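Local structure of Sca-family protein (Rickettsia rickettsii, 4LQ8) at residues A[262-267]-A[272-277]. The protein is a rickettsial surface cell antigen, represented here by its N-terminal head domain, and probably takes part in cell adhesion. Sequence-based numbering, arbitrary orientation.
Sequences HYEEGP and QLKEIS
With CG of Tyr263 beside its own backbone N (chi1 -58°) and CG of Leu273 anti to its N (chi1 -179°), the phenol ring and the isobutyl group meet on one face of the strand pair. Leu273 CD1 sits over the centre of the ring, 4.0 Å from its centroid, in a CH-pi contact, while Leu273 CB packs against Tyr263 CE2. The phenol oxygen is hydrogen-bonded to Pro227 O, which probably helps hold the far end of the ring. These residues belong to a beta hairpin formed by strands 258-265 and 271-277, and Tyr263 and Leu273 are a non-hydrogen-bonded pair. A classic beta bulge interrupts the regular antiparallel pairing: Lys274 and Glu275 both face His262, whose carbonyl O takes a short, nearly straight bond from Lys274 N (2.8 Å) and a weak one from Glu275 N (3.4 Å). Beyond the bulge, Glu264 and Gln272 exchange two backbone bonds. On the other face, the edge of the His262 imidazole lies against the backbone of Glu275, CD2 being 3.4 Å from Glu275 O. Lys274 CG lies against the Glu264 side chain, 3.9 Å from Glu264 CB; a bend at chi2 sends the rest of the chain onward, and Lys274 NZ bonds to Gln272 OE1 at 2.8 Å. Helix 64-90 borders this side: His262 touches Thr66 and Val69, Glu264 OE2 bonds to Thr66 OG1, and the carboxylate of Glu275, a buried residue, forms a salt bridge with Arg70. The same carboxylate is hydrogen-bonded to Ser325, just beyond helix 308-320.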
ATOM      1  N   HIS A 262      -8.070  -2.206  -3.993  1.00 22.25           N
ATOM      2  CA  HIS A 262      -9.449  -2.613  -3.722  1.00 22.56           C
ATOM      3  C   HIS A 262     -10.439  -1.944  -4.625  1.00 28.88           C
ATOM      4  O   HIS A 262     -10.625  -0.736  -4.572  1.00 30.18           O
ATOM      5  CB  HIS A 262      -9.735  -2.365  -2.223  1.00 22.72           C
ATOM      6  CG  HIS A 262      -8.658  -2.963  -1.379  1.00 24.76           C
ATOM      7  ND1 HIS A 262      -8.601  -4.334  -1.146  1.00 25.80           N
ATOM      8  CD2 HIS A 262      -7.547  -2.383  -0.859  1.00 25.09           C
ATOM      9  CE1 HIS A 262      -7.491  -4.535  -0.456  1.00 24.03           C
ATOM     10  NE2 HIS A 262      -6.828  -3.385  -0.258  1.00 24.40           N
ATOM     11  N   TYR A 263     -11.033  -2.732  -5.511  1.00 27.12           N
ATOM     12  CA  TYR A 263     -11.983  -2.272  -6.517  1.00 27.34           C
ATOM     13  C   TYR A 263     -13.332  -2.883  -6.214  1.00 34.75           C
ATOM     14  O   TYR A 263     -13.459  -4.104  -6.163  1.00 35.60           O
ATOM     15  CB  TYR A 263     -11.541  -2.700  -7.936  1.00 26.42           C
ATOM     16  CG  TYR A 263     -10.166  -2.225  -8.363  1.00 25.95           C
ATOM     17  CD1 TYR A 263      -9.013  -2.899  -7.959  1.00 26.10           C
ATOM     18  CD2 TYR A 263     -10.020  -1.149  -9.238  1.00 25.83           C
ATOM     19  CE1 TYR A 263      -7.753  -2.517  -8.424  1.00 25.24           C
ATOM     20  CE2 TYR A 263      -8.769  -0.753  -9.696  1.00 25.06           C
ATOM     21  CZ  TYR A 263      -7.635  -1.433  -9.281  1.00 27.71           C
ATOM     22  OH  TYR A 263      -6.405  -1.024  -9.719  1.00 22.42           O
ATOM     23  N   GLU A 264     -14.334  -2.046  -5.989  1.00 32.23           N
ATOM     24  CA  GLU A 264     -15.675  -2.541  -5.688  1.00 32.60           C
ATOM     25  C   GLU A 264     -16.614  -2.149  -6.792  1.00 37.05           C
ATOM     26  O   GLU A 264     -16.463  -1.073  -7.368  1.00 35.37           O
ATOM     27  CB  GLU A 264     -16.189  -1.962  -4.383  1.00 32.91           C
ATOM     28  CG  GLU A 264     -15.399  -2.362  -3.158  1.00 36.19           C
ATOM     29  CD  GLU A 264     -15.915  -1.699  -1.901  1.00 42.13           C
ATOM     30  OE1 GLU A 264     -16.969  -1.026  -1.961  1.00 42.17           O
ATOM     31  OE2 GLU A 264     -15.255  -1.838  -0.851  1.00 44.53           O
ATOM     32  N   GLU A 265     -17.613  -2.999  -7.052  1.00 37.58           N
ATOM     33  CA  GLU A 265     -18.646  -2.768  -8.061  1.00 40.31           C
ATOM     34  C   GLU A 265     -19.289  -1.399  -7.840  1.00 46.86           C
ATOM     35  O   GLU A 265     -19.864  -1.153  -6.780  1.00 45.12           O
ATOM     36  CB  GLU A 265     -19.693  -3.898  -8.012  1.00 43.04           C
ATOM     37  CG  GLU A 265     -20.567  -3.963  -9.253  1.00 56.18           C
ATOM     38  CD  GLU A 265     -21.474  -5.169  -9.399  1.00 80.53           C
ATOM     39  OE1 GLU A 265     -21.020  -6.302  -9.126  1.00 68.62           O
ATOM     40  OE2 GLU A 265     -22.628  -4.982  -9.850  1.00 81.89           O
ATOM     41  N   GLY A 266     -19.088  -0.504  -8.809  1.00 47.36           N
ATOM     42  CA  GLY A 266     -19.623   0.855  -8.784  1.00 49.29           C
ATOM     43  C   GLY A 266     -21.088   0.943  -9.198  1.00 59.26           C
ATOM     44  O   GLY A 266     -21.746  -0.092  -9.396  1.00 59.26           O
ATOM     45  N   PRO A 267     -21.636   2.184  -9.350  1.00 59.03           N
ATOM     46  CA  PRO A 267     -23.057   2.321  -9.741  1.00 61.32           C
ATOM     47  C   PRO A 267     -23.387   1.778 -11.137  1.00 65.63           C
ATOM     48  O   PRO A 267     -24.481   1.250 -11.335  1.00 67.31           O
ATOM     49  CB  PRO A 267     -23.326   3.830  -9.627  1.00 63.50           C
ATOM     50  CG  PRO A 267     -22.166   4.393  -8.847  1.00 65.69           C
ATOM     51  CD  PRO A 267     -21.003   3.505  -9.148  1.00 59.90           C
ATOM     52  N   GLN A 272     -14.660  -0.144  -9.257  1.00 35.76           N
ATOM     53  CA  GLN A 272     -14.265   1.222  -8.929  1.00 35.18           C
ATOM     54  C   GLN A 272     -13.192   1.177  -7.842  1.00 34.50           C
ATOM     55  O   GLN A 272     -13.412   0.547  -6.807  1.00 32.31           O
ATOM     56  CB  GLN A 272     -15.498   2.011  -8.444  1.00 37.67           C
ATOM     57  CG  GLN A 272     -15.278   3.509  -8.388  1.00 62.54           C
ATOM     58  CD  GLN A 272     -16.575   4.270  -8.351  1.00 88.93           C
ATOM     59  OE1 GLN A 272     -17.402   4.105  -7.450  1.00 85.57           O
ATOM     60  NE2 GLN A 272     -16.764   5.149  -9.321  1.00 82.58           N
ATOM     61  N   LEU A 273     -12.041   1.845  -8.070  1.00 28.81           N
ATOM     62  CA  LEU A 273     -10.954   1.863  -7.098  1.00 26.94           C
ATOM     63  C   LEU A 273     -11.370   2.628  -5.837  1.00 29.80           C
ATOM     64  O   LEU A 273     -11.570   3.841  -5.884  1.00 30.89           O
ATOM     65  CB  LEU A 273      -9.672   2.412  -7.732  1.00 25.86           C
ATOM     66  CG  LEU A 273      -8.406   2.483  -6.842  1.00 27.88           C
ATOM     67  CD1 LEU A 273      -8.012   1.095  -6.281  1.00 24.82           C
ATOM     68  CD2 LEU A 273      -7.249   3.079  -7.636  1.00 27.42           C
ATOM     69  N   LYS A 274     -11.537   1.898  -4.716  1.00 23.63           N
ATOM     70  CA  LYS A 274     -12.006   2.487  -3.453  1.00 23.60           C
ATOM     71  C   LYS A 274     -10.899   2.669  -2.437  1.00 27.87           C
ATOM     72  O   LYS A 274     -11.005   3.503  -1.529  1.00 25.92           O
ATOM     73  CB  LYS A 274     -13.115   1.580  -2.830  1.00 25.96           C
ATOM     74  CG  LYS A 274     -14.363   1.390  -3.726  1.00 32.52           C
ATOM     75  CD  LYS A 274     -15.276   2.601  -3.732  1.00 35.68           C
ATOM     76  CE  LYS A 274     -16.433   2.434  -4.680  1.00 66.87           C
ATOM     77  NZ  LYS A 274     -17.290   3.650  -4.703  1.00 84.24           N
ATOM     78  N   GLU A 275      -9.869   1.826  -2.531  1.00 25.78           N
ATOM     79  CA  GLU A 275      -8.829   1.835  -1.508  1.00 24.71           C
ATOM     80  C   GLU A 275      -7.586   1.169  -1.999  1.00 26.88           C
ATOM     81  O   GLU A 275      -7.632   0.322  -2.889  1.00 26.64           O
ATOM     82  CB  GLU A 275      -9.358   1.049  -0.285  1.00 25.94           C
ATOM     83  CG  GLU A 275      -8.839   1.502   1.063  1.00 36.14           C
ATOM     84  CD  GLU A 275      -9.116   2.955   1.411  1.00 37.58           C
ATOM     85  OE1 GLU A 275      -8.246   3.798   1.122  1.00 28.59           O
ATOM     86  OE2 GLU A 275     -10.201   3.259   1.947  1.00 32.04           O
ATOM     87  N   ILE A 276      -6.466   1.561  -1.405  1.00 23.18           N
ATOM     88  CA  ILE A 276      -5.157   0.949  -1.589  1.00 21.93           C
ATOM     89  C   ILE A 276      -4.520   0.856  -0.210  1.00 26.10           C
ATOM     90  O   ILE A 276      -4.994   1.497   0.737  1.00 25.48           O
ATOM     91  CB  ILE A 276      -4.230   1.676  -2.607  1.00 23.93           C
ATOM     92  CG1 ILE A 276      -3.824   3.111  -2.105  1.00 23.26           C
ATOM     93  CG2 ILE A 276      -4.827   1.680  -4.031  1.00 23.18           C
ATOM     94  CD1 ILE A 276      -2.679   3.791  -2.941  1.00 25.34           C
ATOM     95  N   SER A 277      -3.455   0.072  -0.086  1.00 23.10           N
ATOM     96  CA  SER A 277      -2.673   0.026   1.150  1.00 22.59           C
ATOM     97  C   SER A 277      -1.268  -0.408   0.834  1.00 24.74           C
ATOM     98  O   SER A 277      -1.024  -1.040  -0.196  1.00 23.65           O
ATOM     99  CB  SER A 277      -3.304  -0.899   2.196  1.00 24.27           C
ATOM    100  OG  SER A 277      -2.889  -2.250   2.071  1.00 22.88           O
TER